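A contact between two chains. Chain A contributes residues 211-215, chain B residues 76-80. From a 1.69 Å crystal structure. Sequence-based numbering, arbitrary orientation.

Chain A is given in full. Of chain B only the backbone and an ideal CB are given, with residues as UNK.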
# COMPACT_ATOMS: atom_id res chain seq x y z
N SER A 211 15.22 -29.67 -10.69
CA SER A 211 16.26 -30.00 -9.72
C SER A 211 15.83 -29.64 -8.30
O SER A 211 15.04 -28.72 -8.11
CB SER A 211 17.57 -29.29 -10.10
OG SER A 211 18.41 -29.09 -8.98
N THR A 212 16.31 -30.37 -7.31
CA THR A 212 16.16 -29.95 -5.91
C THR A 212 16.94 -28.66 -5.70
O THR A 212 17.81 -28.33 -6.50
CB THR A 212 16.66 -31.04 -4.92
OG1 THR A 212 16.42 -30.60 -3.58
CG2 THR A 212 18.12 -31.29 -5.05
N LEU A 213 16.64 -27.92 -4.64
CA LEU A 213 17.40 -26.71 -4.34
C LEU A 213 18.85 -27.08 -3.99
O LEU A 213 19.78 -26.39 -4.39
CB LEU A 213 16.74 -25.89 -3.21
CG LEU A 213 17.28 -24.51 -2.81
CD1 LEU A 213 18.47 -24.66 -1.88
CD2 LEU A 213 17.63 -23.61 -4.01
N GLU A 214 19.02 -28.19 -3.27
CA GLU A 214 20.34 -28.73 -2.93
C GLU A 214 21.22 -28.94 -4.17
O GLU A 214 22.34 -28.43 -4.23
CB GLU A 214 20.18 -30.02 -2.13
CG GLU A 214 21.47 -30.62 -1.60
CD GLU A 214 21.24 -31.87 -0.77
OE1 GLU A 214 20.57 -32.81 -1.26
OE2 GLU A 214 21.73 -31.91 0.38
N GLN A 215 20.71 -29.69 -5.15
CA GLN A 215 21.44 -29.94 -6.41
C GLN A 215 21.70 -28.65 -7.17
O GLN A 215 22.76 -28.49 -7.77
CB GLN A 215 20.66 -30.89 -7.33
CG GLN A 215 20.76 -32.38 -7.02
CD GLN A 215 19.64 -33.20 -7.67
OE1 GLN A 215 18.51 -32.72 -7.82
NE2 GLN A 215 19.95 -34.44 -8.04
N UNK B 76 18.18 -24.91 1.43
CA UNK B 76 17.63 -24.79 2.77
C UNK B 76 16.46 -25.76 3.02
O UNK B 76 16.44 -26.88 2.47
CB UNK B 76 17.17 -23.35 3.01
N UNK B 77 15.49 -25.32 3.82
CA UNK B 77 14.37 -26.14 4.25
C UNK B 77 13.38 -26.49 3.13
O UNK B 77 12.60 -27.43 3.27
CB UNK B 77 13.63 -25.42 5.38
N UNK B 78 13.41 -25.73 2.05
CA UNK B 78 12.31 -25.76 1.08
C UNK B 78 12.16 -27.12 0.38
O UNK B 78 11.06 -27.50 -0.01
CB UNK B 78 12.52 -24.67 0.03
N UNK B 79 13.26 -27.86 0.29
CA UNK B 79 13.27 -29.22 -0.28
C UNK B 79 12.37 -30.21 0.45
O UNK B 79 11.99 -31.25 -0.12
CB UNK B 79 14.70 -29.76 -0.28
N UNK B 80 12.03 -29.90 1.71
CA UNK B 80 11.19 -30.74 2.56
C UNK B 80 9.69 -30.42 2.44
O UNK B 80 8.85 -31.19 2.91
CB UNK B 80 11.63 -30.59 4.02

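Chain A presents the start of a helix to chain B. T212(A) is the N-cap residue, and the first turn behind it leaves the backbone N atoms of L213(A) and E214(A) as potential donors. The helix dipole adds a mild preference for negative charge in front of them. Beside this polar patch lies the apolar side chain of L213(A), with chi1 in t and chi2 in m.

At position 76 CA-to-CB points away from chain A, and the ideal CB is 5.2 Å from L213(A) CD1. The backbone comes closer than the side chain root: N of position 76 is 3.3 Å from the same CD1. No charge or donor of chain A lies within reach of this CB, so small, polar or modest apolar residues would all be acceptable. The deposited residue is N76(B), with chi1 in p; its contact with L213(A) is made by the backbone.

Position 77 is out of reach, with no chain A atom within 5.5 Å of the ideal CB, so the contact imposes no choice. It is Y77(B), whose backbone O accepts a hydrogen bond from N of position 80 at 3.0 Å, consistent with the 3-10 segment of 78-80.

At position 78 CA-to-CB runs sideways, with the ideal CB 5.5 Å from L213(A) CB. Phi/psi of -64/-27 is unrestrictive. The neighbouring surface is leucine, so a medium aliphatic side chain such as valine, leucine, isoleucine or methionine would suit. The deposited I78(B), chi1 in t, places CG2 4.1 Å from L213(A) CB, an apolar contact.

Position 79 is the most informative. The CA of position 79 is 6.3 Å from the CA of L213(A), and CA-to-CB points toward chain A. The ideal CB lies 3.8 Å from T212(A) OG1, 5.1 Å from L213(A) N and 5.5 Å from E214(A) N. Two amide donors at these distances call for a short acceptor; aspartate fits best, since its two oxygens can serve both, while asparagine could satisfy one with its single carbonyl oxygen; a serine OG, only about 1.4 Å from CB, would fall short of both amides. The residue is D79(B), with chi1 in m. L213(A) N donates to OD1 of D79(B) at 2.9 Å (N-H...O 161°), and E214(A) N donates to its OD2 at 3.1 Å (151°). The carboxylate thus spans two successive amides at the helix start. T212(A) OG1 is also 2.5 Å from D79(B) OD1, though the geometry leaves its bonding open.

Position 80 is again out of reach, its ideal CB having no chain A neighbour within 5.5 Å; many residues would serve. It is Q80(B), which makes no contact with this stretch.

Chain B, residues 76-80: NYIDQ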
# COMPACT_ATOMS: atom_id res chain seq x y z
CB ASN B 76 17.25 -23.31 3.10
CG ASN B 76 16.25 -22.69 2.09
OD1 ASN B 76 16.25 -21.47 1.88
ND2 ASN B 76 15.38 -23.52 1.51
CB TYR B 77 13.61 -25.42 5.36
CG TYR B 77 12.83 -24.23 4.85
CD1 TYR B 77 13.41 -22.96 4.82
CD2 TYR B 77 11.53 -24.37 4.37
CE1 TYR B 77 12.70 -21.86 4.32
CE2 TYR B 77 10.82 -23.29 3.85
CZ TYR B 77 11.41 -22.04 3.84
OH TYR B 77 10.71 -20.97 3.37
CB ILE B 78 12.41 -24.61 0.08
CG1 ILE B 78 11.02 -24.31 -0.51
CG2 ILE B 78 13.50 -24.87 -0.98
CD1 ILE B 78 10.84 -22.86 -0.95
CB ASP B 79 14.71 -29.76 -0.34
CG ASP B 79 15.51 -29.20 -1.52
OD1 ASP B 79 14.91 -28.83 -2.55
OD2 ASP B 79 16.77 -29.16 -1.42
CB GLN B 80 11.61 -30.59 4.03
CG GLN B 80 13.05 -30.96 4.35
CD GLN B 80 13.42 -30.68 5.81
OE1 GLN B 80 14.39 -29.97 6.09
NE2 GLN B 80 12.64 -31.23 6.74
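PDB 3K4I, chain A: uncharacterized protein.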